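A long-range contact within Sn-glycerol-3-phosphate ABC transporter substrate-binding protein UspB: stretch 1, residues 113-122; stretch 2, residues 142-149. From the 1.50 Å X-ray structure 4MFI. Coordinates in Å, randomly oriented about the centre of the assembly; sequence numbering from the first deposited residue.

Stretch 1, residues 113-122: VLTALDDLFG
Stretch 2 142-149: NGRHYAVP

What fastens the two stretches together? Three hydrogen bonds converge on His-145. Its backbone N donates to Asp-118 OD1 (2.8 Å, N-H...O 167°) and its ring ND1 donates to Asp-118 OD2 (2.8 Å, 165°), so one carboxylate, with chi1 at m and chi2 at 79°, fixes backbone and side chain together. His-145, chi1 m and chi2 82°, presents its ring edge to OD2. The third bond runs the other way: Leu-117 N donates to His-145 O at 2.8 Å and 166°.

How are the backbones set? Leu-114 to Ala-116 are extended (phi/psi -114/149, -80/129, -71/126); Leu-117 turns at -92/-10, and Asp-118 to Gly-122 are helical, with Phe-121 N hydrogen-bonded to Leu-117 O at 2.8 Å. In the other stretch, Arg-144 and His-145 form a strand (-122/144, -105/137), Tyr-146 breaks it at -117/-1, and Ala-147 (-160/172) and Val-148 (-122/134) are extended again. The CA atoms of Ala-116 and Tyr-146 lie 5.0 Å apart, those of Leu-117 and His-145 5.5 Å; the pairing order is reversed between the chains, which cross obliquely.

What supports this register beyond direct bonds? Ala-116 CA makes a CA-H...O contact to His-145 O at 3.5 Å. One water links carbonyls of both chains, lying 2.8 Å from Thr-115 O and 2.7 Å from Tyr-146 O.

Which side chains fill the remaining space? Tyr-146, chi1 m and chi2 -88°, brings CE1 to 3.8 Å from Ala-116 CB and CD1 to 4.2 Å from Leu-114 CB. Beyond the histidine, Val-148 (chi1 t) places CG2 4.0 Å from Leu-117 CD1 and 3.8 Å from Phe-121 CE1, at that ring's edge. Leu-117 is m,t; Phe-121 has chi1 m and chi2 -18°. These apolar contacts, at van der Waals distance, shield hydrocarbon from water and help bury 476 Å² in total.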

ATOM      1  N   VAL A 113       6.755 -21.689  -0.132  1.00  9.99           N
ATOM      2  CA  VAL A 113       5.950 -22.016   1.048  1.00 10.07           C
ATOM      3  C   VAL A 113       4.509 -21.494   1.024  1.00  9.87           C
ATOM      4  O   VAL A 113       3.782 -21.657   2.004  1.00 10.77           O
ATOM      5  CB  VAL A 113       6.639 -21.580   2.367  1.00 10.33           C
ATOM      6  CG1 VAL A 113       8.039 -22.173   2.459  1.00 11.22           C
ATOM      7  CG2 VAL A 113       6.680 -20.052   2.481  1.00 10.83           C
ATOM      8  N   LEU A 114       4.100 -20.870  -0.082  1.00  8.67           N
ATOM      9  CA  LEU A 114       2.716 -20.429  -0.250  1.00  8.28           C
ATOM     10  C   LEU A 114       2.002 -21.179  -1.374  1.00 10.13           C
ATOM     11  O   LEU A 114       2.613 -21.572  -2.370  1.00 14.42           O
ATOM     12  CB  LEU A 114       2.650 -18.932  -0.540  1.00  8.60           C
ATOM     13  CG  LEU A 114       3.234 -17.970   0.492  1.00  7.49           C
ATOM     14  CD1 LEU A 114       2.997 -16.541   0.016  1.00  8.92           C
ATOM     15  CD2 LEU A 114       2.635 -18.192   1.868  1.00  9.21           C
ATOM     16  N   THR A 115       0.694 -21.346  -1.224  1.00  9.90           N
ATOM     17  CA  THR A 115      -0.121 -21.992  -2.246  1.00 10.54           C
ATOM     18  C   THR A 115      -0.459 -21.021  -3.369  1.00 10.04           C
ATOM     19  O   THR A 115      -0.939 -19.915  -3.108  1.00 10.59           O
ATOM     20  CB  THR A 115      -1.447 -22.487  -1.633  1.00 12.93           C
ATOM     21  OG1 THR A 115      -1.169 -23.351  -0.523  1.00 13.96           O
ATOM     22  CG2 THR A 115      -2.284 -23.239  -2.660  1.00 13.62           C
ATOM     23  N   ALA A 116      -0.209 -21.421  -4.614  1.00 10.67           N
ATOM     24  CA  ALA A 116      -0.737 -20.692  -5.763  1.00  9.95           C
ATOM     25  C   ALA A 116      -2.243 -20.936  -5.793  1.00 11.08           C
ATOM     26  O   ALA A 116      -2.694 -22.085  -5.787  1.00 12.47           O
ATOM     27  CB  ALA A 116      -0.081 -21.165  -7.056  1.00 10.97           C
ATOM     28  N   LEU A 117      -3.017 -19.855  -5.818  1.00 11.56           N
ATOM     29  CA  LEU A 117      -4.448 -19.917  -5.505  1.00  9.88           C
ATOM     30  C   LEU A 117      -5.391 -20.121  -6.684  1.00 10.49           C
ATOM     31  O   LEU A 117      -6.582 -20.355  -6.481  1.00 11.50           O
ATOM     32  CB  LEU A 117      -4.877 -18.643  -4.770  1.00  9.33           C
ATOM     33  CG  LEU A 117      -4.198 -18.389  -3.426  1.00  9.17           C
ATOM     34  CD1 LEU A 117      -4.651 -17.068  -2.828  1.00 11.46           C
ATOM     35  CD2 LEU A 117      -4.483 -19.538  -2.472  1.00 11.87           C
ATOM     36  N   ASP A 118      -4.882 -20.033  -7.906  1.00 11.07           N
ATOM     37  CA  ASP A 118      -5.764 -19.962  -9.073  1.00 11.48           C
ATOM     38  C   ASP A 118      -6.688 -21.163  -9.269  1.00 13.87           C
ATOM     39  O   ASP A 118      -7.875 -20.995  -9.570  1.00 13.76           O
ATOM     40  CB  ASP A 118      -4.940 -19.707 -10.328  1.00 13.12           C
ATOM     41  CG  ASP A 118      -4.050 -18.501 -10.177  1.00 15.81           C
ATOM     42  OD1 ASP A 118      -2.987 -18.638  -9.535  1.00 15.63           O
ATOM     43  OD2 ASP A 118      -4.428 -17.408 -10.661  1.00 18.27           O
ATOM     44  N   ASP A 119      -6.155 -22.366  -9.091  1.00 14.34           N
ATOM     45  CA  ASP A 119      -6.979 -23.561  -9.213  1.00 15.81           C
ATOM     46  C   ASP A 119      -8.065 -23.567  -8.145  1.00 14.23           C
ATOM     47  O   ASP A 119      -9.228 -23.852  -8.434  1.00 15.08           O
ATOM     48  CB  ASP A 119      -6.123 -24.825  -9.113  1.00 20.66           C
ATOM     49  CG  ASP A 119      -5.328 -25.092 -10.375  1.00 28.12           C
ATOM     50  OD1 ASP A 119      -5.616 -24.444 -11.405  1.00 31.74           O
ATOM     51  OD2 ASP A 119      -4.424 -25.955 -10.343  1.00 31.78           O
ATOM     52  N   LEU A 120      -7.687 -23.235  -6.915  1.00 14.10           N
ATOM     53  CA  LEU A 120      -8.653 -23.142  -5.820  1.00 13.57           C
ATOM     54  C   LEU A 120      -9.718 -22.064  -6.050  1.00 13.28           C
ATOM     55  O   LEU A 120     -10.889 -22.282  -5.733  1.00 11.96           O
ATOM     56  CB  LEU A 120      -7.946 -22.945  -4.473  1.00 14.56           C
ATOM     57  CG  LEU A 120      -7.231 -24.159  -3.880  1.00 18.86           C
ATOM     58  CD1 LEU A 120      -6.255 -23.745  -2.784  1.00 19.50           C
ATOM     59  CD2 LEU A 120      -8.244 -25.139  -3.326  1.00 22.02           C
ATOM     60  N   PHE A 121      -9.317 -20.912  -6.595  1.00 11.62           N
ATOM     61  CA  PHE A 121     -10.274 -19.867  -6.970  1.00 11.36           C
ATOM     62  C   PHE A 121     -11.393 -20.467  -7.823  1.00 11.77           C
ATOM     63  O   PHE A 121     -12.578 -20.226  -7.586  1.00 13.19           O
ATOM     64  CB  PHE A 121      -9.598 -18.767  -7.804  1.00 10.83           C
ATOM     65  CG  PHE A 121      -8.746 -17.794  -7.019  1.00  9.92           C
ATOM     66  CD1 PHE A 121      -8.872 -17.653  -5.643  1.00 10.40           C
ATOM     67  CD2 PHE A 121      -7.834 -16.986  -7.689  1.00 10.75           C
ATOM     68  CE1 PHE A 121      -8.088 -16.732  -4.949  1.00 11.44           C
ATOM     69  CE2 PHE A 121      -7.057 -16.063  -7.007  1.00  9.82           C
ATOM     70  CZ  PHE A 121      -7.180 -15.938  -5.635  1.00 10.52           C
ATOM     71  N   GLY A 122     -11.005 -21.246  -8.827  1.00 12.28           N
ATOM     72  CA  GLY A 122     -11.958 -21.798  -9.768  1.00 12.96           C
ATOM     73  C   GLY A 122     -12.765 -22.944  -9.190  1.00 14.45           C
ATOM     74  O   GLY A 122     -13.884 -23.192  -9.620  1.00 19.08           O
ATOM     75  N   ASN A 142       4.177 -14.491 -12.538  1.00 21.16           N
ATOM     76  CA  ASN A 142       4.236 -15.527 -13.565  1.00 24.86           C
ATOM     77  C   ASN A 142       2.870 -16.167 -13.825  1.00 23.46           C
ATOM     78  O   ASN A 142       2.784 -17.366 -14.096  1.00 26.87           O
ATOM     79  CB  ASN A 142       5.246 -16.616 -13.180  1.00 32.55           C
ATOM     80  CG  ASN A 142       6.692 -16.201 -13.418  1.00 38.08           C
ATOM     81  OD1 ASN A 142       6.985 -15.050 -13.761  1.00 38.92           O
ATOM     82  ND2 ASN A 142       7.609 -17.147 -13.228  1.00 39.31           N
ATOM     83  N   GLY A 143       1.807 -15.373 -13.714  1.00 21.25           N
ATOM     84  CA  GLY A 143       0.471 -15.848 -14.027  1.00 20.05           C
ATOM     85  C   GLY A 143      -0.236 -16.572 -12.897  1.00 18.50           C
ATOM     86  O   GLY A 143      -1.325 -17.112 -13.094  1.00 23.14           O
ATOM     87  N   ARG A 144       0.376 -16.586 -11.715  1.00 14.20           N
ATOM     88  CA  ARG A 144      -0.218 -17.240 -10.556  1.00 12.71           C
ATOM     89  C   ARG A 144      -0.397 -16.249  -9.425  1.00  9.91           C
ATOM     90  O   ARG A 144       0.438 -15.361  -9.235  1.00 11.84           O
ATOM     91  CB  ARG A 144       0.671 -18.390 -10.088  1.00 15.32           C
ATOM     92  CG  ARG A 144       0.953 -19.395 -11.190  1.00 18.73           C
ATOM     93  CD  ARG A 144       1.702 -20.606 -10.685  1.00 24.19           C
ATOM     94  NE  ARG A 144       1.873 -21.586 -11.754  1.00 31.97           N
ATOM     95  CZ  ARG A 144       2.884 -21.584 -12.617  1.00 38.30           C
ATOM     96  NH1 ARG A 144       3.834 -20.661 -12.533  1.00 40.63           N
ATOM     97  NH2 ARG A 144       2.949 -22.516 -13.562  1.00 38.21           N
ATOM     98  N   HIS A 145      -1.483 -16.405  -8.667  1.00  9.31           N
ATOM     99  CA  HIS A 145      -1.778 -15.508  -7.548  1.00  8.44           C
ATOM    100  C   HIS A 145      -1.482 -16.198  -6.228  1.00  8.02           C
ATOM    101  O   HIS A 145      -1.830 -17.361  -6.046  1.00  9.75           O
ATOM    102  CB  HIS A 145      -3.242 -15.060  -7.563  1.00  9.06           C
ATOM    103  CG  HIS A 145      -3.604 -14.191  -8.726  1.00  9.65           C
ATOM    104  ND1 HIS A 145      -3.916 -14.702  -9.967  1.00 12.26           N
ATOM    105  CD2 HIS A 145      -3.711 -12.845  -8.836  1.00 11.02           C
ATOM    106  CE1 HIS A 145      -4.196 -13.710 -10.792  1.00 12.67           C
ATOM    107  NE2 HIS A 145      -4.082 -12.572 -10.129  1.00 13.14           N
ATOM    108  N   TYR A 146      -0.857 -15.474  -5.303  1.00  7.14           N
ATOM    109  CA  TYR A 146      -0.427 -16.060  -4.035  1.00  6.78           C
ATOM    110  C   TYR A 146      -1.092 -15.478  -2.793  1.00  6.89           C
ATOM    111  O   TYR A 146      -0.813 -15.918  -1.686  1.00  8.28           O
ATOM    112  CB  TYR A 146       1.098 -15.988  -3.908  1.00  7.62           C
ATOM    113  CG  TYR A 146       1.789 -16.877  -4.908  1.00  8.02           C
ATOM    114  CD1 TYR A 146       2.059 -18.209  -4.611  1.00 10.89           C
ATOM    115  CD2 TYR A 146       2.122 -16.404  -6.175  1.00  9.55           C
ATOM    116  CE1 TYR A 146       2.675 -19.036  -5.536  1.00 12.33           C
ATOM    117  CE2 TYR A 146       2.735 -17.224  -7.105  1.00 12.25           C
ATOM    118  CZ  TYR A 146       3.014 -18.537  -6.780  1.00 13.55           C
ATOM    119  OH  TYR A 146       3.627 -19.357  -7.706  1.00 16.58           O
ATOM    120  N   ALA A 147      -1.965 -14.494  -2.974  1.00  6.70           N
ATOM    121  CA  ALA A 147      -2.739 -13.951  -1.866  1.00  5.65           C
ATOM    122  C   ALA A 147      -3.966 -13.233  -2.397  1.00  6.11           C
ATOM    123  O   ALA A 147      -4.112 -13.056  -3.607  1.00  7.12           O
ATOM    124  CB  ALA A 147      -1.888 -13.000  -1.016  1.00  6.99           C
ATOM    125  N   VAL A 148      -4.843 -12.832  -1.481  1.00  6.45           N
ATOM    126  CA  VAL A 148      -6.055 -12.078  -1.792  1.00  6.14           C
ATOM    127  C   VAL A 148      -5.983 -10.771  -0.989  1.00  5.90           C
ATOM    128  O   VAL A 148      -5.651 -10.796   0.193  1.00  5.88           O
ATOM    129  CB  VAL A 148      -7.308 -12.900  -1.392  1.00  6.76           C
ATOM    130  CG1 VAL A 148      -8.592 -12.088  -1.543  1.00  8.37           C
ATOM    131  CG2 VAL A 148      -7.392 -14.190  -2.203  1.00  8.29           C
ATOM    132  N   PRO A 149      -6.287  -9.623  -1.620  1.00  5.80           N
ATOM    133  CA  PRO A 149      -6.184  -8.350  -0.891  1.00  5.22           C
ATOM    134  C   PRO A 149      -7.133  -8.287   0.304  1.00  6.30           C
ATOM    135  O   PRO A 149      -8.263  -8.778   0.215  1.00  7.58           O
ATOM    136  CB  PRO A 149      -6.596  -7.312  -1.940  1.00  6.18           C
ATOM    137  CG  PRO A 149      -7.464  -8.078  -2.907  1.00  6.62           C
ATOM    138  CD  PRO A 149      -6.807  -9.434  -2.986  1.00  5.99           C
TER
HETATM  139  O   HOH W   1      -1.230 -18.416  -0.760  1.00  9.59           O